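Local coordinates for aminotransferase, class III (Thermomicrobium roseum, PDB 6IO1), which is an (S)-selective omega-transaminase of the class-III family that uses pyridoxal phosphate to move amino groups between substrates, at residues L256-E261 with I284-K289. Residues are numbered along the deposited sequence; the frame is centred on the assembly and turned at random.
Sequences LLILDE and IVTFAK. With PMP (4'-deoxy-4'-aminopyridoxal-5'-phosphate), chain C.
Ile-258, Leu-259 and Asp-260 pair in parallel with Ile-284, Val-285 and Thr-286, the segment axes approaching to 4.6 Å at 17°. Four backbone bonds alternate between the strands: Ile-284 N to Leu-257 O, Leu-259 N to Ile-284 O (2.9 Å), Thr-286 N to Leu-259 O, and Glu-261 N to Thr-286 O. The bond from Glu-261 N to Thr-286 O, 2.8 Å, is bent to 141° at the hydrogen. Past this last bond a water bridges Glu-261 O and Ala-288 N. On one face Ile-258 and Ile-284 lie side by side, CG1 of the former 4.0 Å from CB of the latter. Farther along, the CG2 methyls of Ile-258 and Thr-286 meet; Thr-286 OG1 lies between its own backbone N and carbonyl carbon, beside Asp-260, where it hydrogen-bonds Asn-125 OD1. On the face of Leu-259, Val-285 CG2 touches Glu-261 CG at 3.7 Å, while the Glu-261 carboxylate turns off to Thr-264 and the backbone of Gly-274 and Met-275. Asp-260 CG is anti to the backbone N (chi1 -178°), which brings OD2 to 3.1 Å from PMP N1; OD2 accepts hydrogen bonds from His-155 ND1 and Asn-125 ND2, and Val-262 N holds OD1. An alanine at Asp-260 would probably leave the pyridine nitrogen without its negative mate and His-155 and Asn-125 without their acceptor. Lys-289, at the end of the other segment, places NZ 3.2 Å from PMP N4A. This parallel pair of the central sheet thus reaches both ends of the cofactor ring: as in other fold-type I aminotransferases, the aspartate probably keeps the ring nitrogen protonated, and the lysine, close to the amine, is probably the one that would hold pyridoxal phosphate as the internal aldimine.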
loop_
_atom_site.group_PDB
_atom_site.type_symbol
_atom_site.label_atom_id
_atom_site.label_comp_id
_atom_site.label_asym_id
_atom_site.label_seq_id
_atom_site.Cartn_x
_atom_site.Cartn_y
_atom_site.Cartn_z
ATOM N N LEU B 256 -9.915 12.803 -18.635
ATOM C CA LEU B 256 -10.044 11.397 -18.282
ATOM C C LEU B 256 -10.951 11.230 -17.068
ATOM O O LEU B 256 -11.020 12.094 -16.191
ATOM C CB LEU B 256 -8.674 10.787 -17.983
ATOM C CG LEU B 256 -7.608 10.818 -19.079
ATOM C CD1 LEU B 256 -6.329 10.158 -18.587
ATOM C CD2 LEU B 256 -8.112 10.139 -20.343
ATOM N N LEU B 257 -11.662 10.107 -17.030
ATOM C CA LEU B 257 -12.528 9.767 -15.910
ATOM C C LEU B 257 -11.922 8.595 -15.150
ATOM O O LEU B 257 -11.775 7.500 -15.703
ATOM C CB LEU B 257 -13.939 9.423 -16.387
ATOM C CG LEU B 257 -14.858 8.846 -15.309
ATOM C CD1 LEU B 257 -15.030 9.828 -14.157
ATOM C CD2 LEU B 257 -16.199 8.474 -15.902
ATOM N N ILE B 258 -11.574 8.829 -13.889
ATOM C CA ILE B 258 -11.089 7.786 -12.996
ATOM C C ILE B 258 -12.234 7.426 -12.060
ATOM O O ILE B 258 -12.640 8.236 -11.220
ATOM C CB ILE B 258 -9.851 8.237 -12.210
ATOM C CG1 ILE B 258 -8.731 8.654 -13.164
ATOM C CG2 ILE B 258 -9.379 7.131 -11.279
ATOM C CD1 ILE B 258 -7.562 9.321 -12.472
ATOM N N LEU B 259 -12.763 6.214 -12.198
ATOM C CA LEU B 259 -13.853 5.744 -11.355
ATOM C C LEU B 259 -13.275 4.911 -10.219
ATOM O O LEU B 259 -12.605 3.901 -10.460
ATOM C CB LEU B 259 -14.866 4.932 -12.160
ATOM C CG LEU B 259 -16.288 4.980 -11.602
ATOM C CD1 LEU B 259 -16.829 6.403 -11.629
ATOM C CD2 LEU B 259 -17.199 4.040 -12.367
ATOM N N ASP B 260 -13.542 5.335 -8.986
ATOM C CA ASP B 260 -13.028 4.668 -7.792
ATOM C C ASP B 260 -14.062 3.636 -7.362
ATOM O O ASP B 260 -15.063 3.969 -6.724
ATOM C CB ASP B 260 -12.746 5.693 -6.696
ATOM C CG ASP B 260 -12.151 5.075 -5.438
ATOM O OD1 ASP B 260 -12.271 3.852 -5.234
ATOM O OD2 ASP B 260 -11.556 5.831 -4.643
ATOM N N GLU B 261 -13.811 2.372 -7.702
ATOM C CA GLU B 261 -14.699 1.270 -7.359
ATOM C C GLU B 261 -14.182 0.455 -6.181
ATOM O O GLU B 261 -14.517 -0.728 -6.060
ATOM C CB GLU B 261 -14.914 0.368 -8.574
ATOM C CG GLU B 261 -15.654 1.035 -9.723
ATOM C CD GLU B 261 -17.073 0.526 -9.879
ATOM O OE1 GLU B 261 -17.598 -0.079 -8.921
ATOM O OE2 GLU B 261 -17.663 0.730 -10.961
ATOM N N ILE B 284 -10.198 4.978 -16.632
ATOM C CA ILE B 284 -9.421 4.295 -15.605
ATOM C C ILE B 284 -10.361 3.914 -14.469
ATOM O O ILE B 284 -11.245 4.690 -14.093
ATOM C CB ILE B 284 -8.264 5.173 -15.083
ATOM C CG1 ILE B 284 -7.343 5.597 -16.227
ATOM C CG2 ILE B 284 -7.468 4.441 -14.019
ATOM C CD1 ILE B 284 -6.319 6.638 -15.831
ATOM N N VAL B 285 -10.171 2.714 -13.930
ATOM C CA VAL B 285 -10.935 2.228 -12.790
ATOM C C VAL B 285 -9.957 1.746 -11.727
ATOM O O VAL B 285 -8.921 1.154 -12.047
ATOM C CB VAL B 285 -11.915 1.103 -13.188
ATOM C CG1 VAL B 285 -11.172 -0.094 -13.773
ATOM C CG2 VAL B 285 -12.730 0.685 -11.988
ATOM N N THR B 286 -10.264 2.031 -10.468
ATOM C CA THR B 286 -9.465 1.563 -9.345
ATOM C C THR B 286 -10.317 0.656 -8.474
ATOM O O THR B 286 -11.509 0.914 -8.273
ATOM C CB THR B 286 -8.923 2.728 -8.513
ATOM O OG1 THR B 286 -10.012 3.439 -7.914
ATOM C CG2 THR B 286 -8.127 3.675 -9.389
ATOM N N PHE B 287 -9.709 -0.407 -7.956
ATOM C CA PHE B 287 -10.451 -1.375 -7.164
ATOM C C PHE B 287 -9.576 -1.895 -6.036
ATOM O O PHE B 287 -8.347 -1.828 -6.090
ATOM C CB PHE B 287 -10.964 -2.542 -8.022
ATOM C CG PHE B 287 -9.927 -3.131 -8.936
ATOM C CD1 PHE B 287 -9.709 -2.594 -10.194
ATOM C CD2 PHE B 287 -9.182 -4.232 -8.546
ATOM C CE1 PHE B 287 -8.762 -3.135 -11.041
ATOM C CE2 PHE B 287 -8.234 -4.778 -9.390
ATOM C CZ PHE B 287 -8.023 -4.229 -10.639
ATOM N N ALA B 288 -10.242 -2.422 -5.012
ATOM C CA ALA B 288 -9.599 -2.999 -3.839
ATOM C C ALA B 288 -10.664 -3.694 -3.007
ATOM O O ALA B 288 -11.761 -3.965 -3.507
ATOM C CB ALA B 288 -8.880 -1.928 -3.016
ATOM N N LYS B 289 -10.347 -3.999 -1.749
ATOM C CA LYS B 289 -11.337 -4.514 -0.811
ATOM C C LYS B 289 -11.942 -5.835 -1.275
ATOM O O LYS B 289 -11.323 -6.895 -1.138
ATOM C CB LYS B 289 -12.444 -3.475 -0.589
ATOM C CG LYS B 289 -11.991 -2.218 0.139
ATOM C CD LYS B 289 -13.179 -1.350 0.528
ATOM C CE LYS B 289 -12.739 -0.114 1.297
ATOM N NZ LYS B 289 -11.975 -0.455 2.526
HETATM N N1 PMP C . -10.744 4.406 -2.062
HETATM C C2 PMP C . -11.920 4.313 -1.442
HETATM C C2A PMP C . -13.174 4.528 -2.231
HETATM C C3 PMP C . -11.983 4.019 -0.074
HETATM O O3 PMP C . -13.201 3.930 0.534
HETATM C C4 PMP C . -10.803 3.820 0.649
HETATM C C4A PMP C . -10.847 3.503 2.123
HETATM N N4A PMP C . -12.067 2.787 2.508
HETATM C C5 PMP C . -9.576 3.923 -0.023
HETATM C C6 PMP C . -9.608 4.217 -1.373
HETATM C C5A PMP C . -8.278 3.724 0.698
HETATM O O4P PMP C . -7.888 2.315 0.676
HETATM P P PMP C . -6.598 1.783 1.489
HETATM O O1P PMP C . -6.512 0.297 1.199
HETATM O O2P PMP C . -5.414 2.560 0.949
HETATM O O3P PMP C . -6.883 2.083 2.948
HETATM O O HOH W 1 -13.001 -2.980 -5.538
#